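Succinate--CoA ligase subunit alpha (Campylobacter jejuni, PDB 6MEL) is the alpha subunit of a two-subunit CoA ligase, built from a Rossmann-type CoA-binding domain joined to a second alpha/beta CoA-ligase domain. Local coordinates at residues A[22-34]-A[128-141]. Sequence-based numbering, arbitrary orientation.
Sequences TFHAEQCMAYGTN and ITSEECKLGIMPGF
Tyr31 and Lys134 carry much of the contact in which helix 22-31 of the Rossmann-type CoA-binding domain packs against a beta-hairpin (126-129 and 133-136), almost antiparallel (166°) to strand 133-136, the outermost strand, within this chain, of a second sheet. Among the direct polar links, Glu131 N in the hairpin turn donates an almost straight bond to Tyr31 OH (2.8 Å, 166°). The phenol gets there because its CG stands anti to the backbone N (chi1 -164°), swinging the ring off the last turn and across toward the hairpin. Gly32 closes the helix in a Schellman motif. Thr33 OG1 sits 2.7 Å from Lys134 O and 3.0 Å from Cys28 O, and its one proton can serve either carbonyl. Apolar contacts fill the rest: Lys134 CD lies over one face of the Tyr31 ring, and Ile128 CD1 meets Tyr31 CE2 at 3.7 Å. At the other end, Ile137 CG2 makes a CH-pi contact with His24, 3.5 Å from the ring centroid, while Phe23 CD2 covers the opposite face. Lys134, bent at its last torsion, gives NZ to Met138 O (2.8 Å) and to one water, which also meets His24 ND1 at 2.7 Å and donates to Gln27 OE1 at 2.9 Å.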
# COMPACT_ATOMS: atom_id res chain seq x y z
N THR A 22 -1.60 0.34 25.55
CA THR A 22 -1.18 0.49 26.97
C THR A 22 0.36 0.48 27.05
O THR A 22 0.96 1.33 27.66
CB THR A 22 -1.81 -0.61 27.85
OG1 THR A 22 -3.24 -0.44 27.83
CG2 THR A 22 -1.30 -0.56 29.29
N PHE A 23 0.98 -0.52 26.41
CA PHE A 23 2.41 -0.65 26.35
C PHE A 23 3.03 0.66 25.83
O PHE A 23 3.91 1.22 26.48
CB PHE A 23 2.79 -1.83 25.44
CG PHE A 23 4.27 -1.99 25.27
CD1 PHE A 23 5.01 -2.79 26.16
CD2 PHE A 23 4.94 -1.31 24.27
CE1 PHE A 23 6.39 -2.91 26.02
CE2 PHE A 23 6.33 -1.40 24.14
CZ PHE A 23 7.05 -2.23 25.00
N HIS A 24 2.56 1.17 24.67
CA HIS A 24 3.18 2.33 24.07
C HIS A 24 2.87 3.59 24.88
O HIS A 24 3.76 4.42 25.04
CB HIS A 24 2.81 2.46 22.59
CG HIS A 24 3.43 1.38 21.78
ND1 HIS A 24 4.79 1.34 21.54
CD2 HIS A 24 2.90 0.28 21.20
CE1 HIS A 24 5.06 0.28 20.80
NE2 HIS A 24 3.92 -0.41 20.60
N ALA A 25 1.63 3.76 25.33
CA ALA A 25 1.22 4.95 26.15
C ALA A 25 2.14 5.09 27.37
O ALA A 25 2.58 6.22 27.70
CB ALA A 25 -0.22 4.88 26.60
N GLU A 26 2.50 3.97 27.99
CA GLU A 26 3.37 3.95 29.18
C GLU A 26 4.76 4.45 28.78
O GLU A 26 5.34 5.31 29.42
CB GLU A 26 3.37 2.54 29.77
CG GLU A 26 4.04 2.40 31.13
CD GLU A 26 3.84 1.03 31.74
OE1 GLU A 26 4.22 0.02 31.11
OE2 GLU A 26 3.26 0.95 32.84
N GLN A 27 5.31 3.86 27.69
CA GLN A 27 6.62 4.32 27.19
C GLN A 27 6.56 5.81 26.80
O GLN A 27 7.49 6.54 27.09
CB GLN A 27 7.10 3.47 26.02
CG GLN A 27 7.39 2.04 26.43
CD GLN A 27 8.37 1.39 25.49
OE1 GLN A 27 8.60 1.85 24.37
NE2 GLN A 27 9.03 0.37 25.99
N CYS A 28 5.46 6.29 26.19
CA CYS A 28 5.35 7.72 25.81
C CYS A 28 5.38 8.61 27.07
O CYS A 28 6.08 9.63 27.13
CB CYS A 28 4.10 7.99 24.97
SG CYS A 28 4.16 7.22 23.32
N MET A 29 4.63 8.20 28.09
CA MET A 29 4.62 8.93 29.36
C MET A 29 6.01 8.96 30.00
O MET A 29 6.47 10.03 30.40
CB MET A 29 3.60 8.33 30.32
CG MET A 29 2.17 8.67 29.93
SD MET A 29 0.92 7.61 30.78
CE MET A 29 0.02 8.90 31.63
N ALA A 30 6.71 7.83 30.02
CA ALA A 30 8.06 7.75 30.61
C ALA A 30 9.01 8.66 29.84
O ALA A 30 9.92 9.20 30.43
CB ALA A 30 8.59 6.33 30.65
N TYR A 31 8.79 8.81 28.53
CA TYR A 31 9.67 9.66 27.74
C TYR A 31 9.39 11.16 27.99
O TYR A 31 10.19 11.98 27.57
CB TYR A 31 9.47 9.32 26.25
CG TYR A 31 10.55 9.82 25.33
CD1 TYR A 31 11.79 9.20 25.31
CD2 TYR A 31 10.37 10.94 24.54
CE1 TYR A 31 12.79 9.63 24.45
CE2 TYR A 31 11.36 11.38 23.68
CZ TYR A 31 12.58 10.72 23.63
OH TYR A 31 13.59 11.14 22.80
N GLY A 32 8.25 11.50 28.59
CA GLY A 32 7.94 12.91 28.93
C GLY A 32 6.62 13.41 28.35
O GLY A 32 6.22 14.54 28.62
N THR A 33 5.92 12.57 27.58
CA THR A 33 4.69 13.02 26.92
C THR A 33 3.60 13.29 27.96
O THR A 33 3.31 12.45 28.79
CB THR A 33 4.15 11.99 25.92
OG1 THR A 33 5.22 11.56 25.07
CG2 THR A 33 3.00 12.54 25.09
N ASN A 34 2.95 14.44 27.85
CA ASN A 34 1.85 14.83 28.75
C ASN A 34 0.54 14.14 28.33
O ASN A 34 -0.39 14.78 27.83
CB ASN A 34 1.66 16.35 28.75
CG ASN A 34 0.73 16.85 29.85
OD1 ASN A 34 0.44 16.10 30.76
ND2 ASN A 34 0.21 18.06 29.74
N ILE A 128 7.86 12.43 17.10
CA ILE A 128 8.70 12.50 18.28
C ILE A 128 9.47 13.81 18.22
O ILE A 128 10.06 14.15 17.19
CB ILE A 128 9.64 11.28 18.43
CG1 ILE A 128 10.54 11.42 19.67
CG2 ILE A 128 10.50 11.04 17.19
CD1 ILE A 128 11.15 10.15 20.16
N THR A 129 9.49 14.50 19.37
CA THR A 129 10.38 15.62 19.60
C THR A 129 11.43 15.15 20.62
O THR A 129 11.11 14.91 21.77
CB THR A 129 9.64 16.89 20.03
OG1 THR A 129 8.90 17.34 18.89
CG2 THR A 129 10.56 18.00 20.52
N SER A 130 12.67 15.00 20.13
CA SER A 130 13.78 14.34 20.82
C SER A 130 13.90 14.85 22.26
O SER A 130 13.88 16.03 22.50
CB SER A 130 15.06 14.57 20.07
OG SER A 130 14.95 14.14 18.74
N GLU A 131 13.90 13.90 23.20
CA GLU A 131 14.10 14.15 24.63
C GLU A 131 13.02 15.06 25.19
O GLU A 131 13.21 15.62 26.23
CB GLU A 131 15.49 14.75 24.89
CG GLU A 131 16.65 13.83 24.50
CD GLU A 131 18.01 14.54 24.54
OE1 GLU A 131 18.12 15.54 25.25
OE2 GLU A 131 18.92 14.17 23.77
N GLU A 132 11.86 15.18 24.52
CA GLU A 132 10.78 15.98 25.09
C GLU A 132 9.48 15.18 25.15
O GLU A 132 8.78 15.20 26.15
CB GLU A 132 10.54 17.25 24.29
CG GLU A 132 11.37 18.46 24.69
CD GLU A 132 10.80 19.77 24.14
OE1 GLU A 132 9.70 20.24 24.63
OE2 GLU A 132 11.41 20.32 23.18
N CYS A 133 9.09 14.57 24.02
CA CYS A 133 7.83 13.84 23.97
C CYS A 133 7.81 12.94 22.74
O CYS A 133 8.47 13.21 21.72
CB CYS A 133 6.63 14.76 23.92
SG CYS A 133 6.52 15.71 22.38
N LYS A 134 7.01 11.90 22.83
CA LYS A 134 6.79 11.02 21.70
C LYS A 134 5.33 10.55 21.70
O LYS A 134 4.75 10.27 22.75
CB LYS A 134 7.84 9.90 21.71
CG LYS A 134 7.45 8.62 22.43
CD LYS A 134 8.54 7.60 22.37
CE LYS A 134 8.20 6.25 22.99
NZ LYS A 134 7.41 5.42 22.04
N LEU A 135 4.74 10.53 20.51
CA LEU A 135 3.34 10.10 20.32
C LEU A 135 3.36 9.01 19.26
O LEU A 135 3.41 9.30 18.05
CB LEU A 135 2.47 11.26 19.84
CG LEU A 135 2.11 12.37 20.83
CD1 LEU A 135 3.30 13.27 21.12
CD2 LEU A 135 1.01 13.22 20.25
N GLY A 136 3.39 7.76 19.73
CA GLY A 136 3.53 6.65 18.82
C GLY A 136 4.45 5.59 19.38
O GLY A 136 4.56 5.43 20.60
N ILE A 137 5.06 4.84 18.45
CA ILE A 137 5.66 3.55 18.71
C ILE A 137 7.18 3.61 18.45
O ILE A 137 7.85 2.57 18.40
CB ILE A 137 5.01 2.45 17.87
CG1 ILE A 137 5.26 2.67 16.37
CG2 ILE A 137 3.52 2.29 18.20
CD1 ILE A 137 4.80 1.49 15.48
N MET A 138 7.73 4.81 18.25
CA MET A 138 9.16 4.88 17.94
C MET A 138 10.00 4.67 19.22
O MET A 138 9.59 5.07 20.31
CB MET A 138 9.53 6.20 17.27
CG MET A 138 9.34 7.42 18.15
SD MET A 138 7.58 7.82 18.45
CE MET A 138 7.17 8.39 16.80
N PRO A 139 11.22 4.09 19.08
CA PRO A 139 12.17 3.95 20.19
C PRO A 139 12.79 5.31 20.58
O PRO A 139 13.61 5.89 19.84
CB PRO A 139 13.24 3.00 19.64
CG PRO A 139 13.22 3.26 18.12
CD PRO A 139 11.76 3.54 17.82
N GLY A 140 12.36 5.81 21.74
CA GLY A 140 12.71 7.17 22.18
C GLY A 140 14.21 7.43 22.22
O GLY A 140 14.69 8.51 21.84
N PHE A 141 14.97 6.43 22.65
CA PHE A 141 16.38 6.67 22.99
C PHE A 141 17.22 6.86 21.71
O PHE A 141 18.27 7.43 21.75
CB PHE A 141 16.88 5.54 23.88
CG PHE A 141 17.22 4.30 23.07
CD1 PHE A 141 16.24 3.34 22.77
CD2 PHE A 141 18.50 4.13 22.53
CE1 PHE A 141 16.56 2.22 22.03
CE2 PHE A 141 18.80 3.01 21.77
CZ PHE A 141 17.82 2.06 21.51
O HOH W 1 6.61 3.02 22.54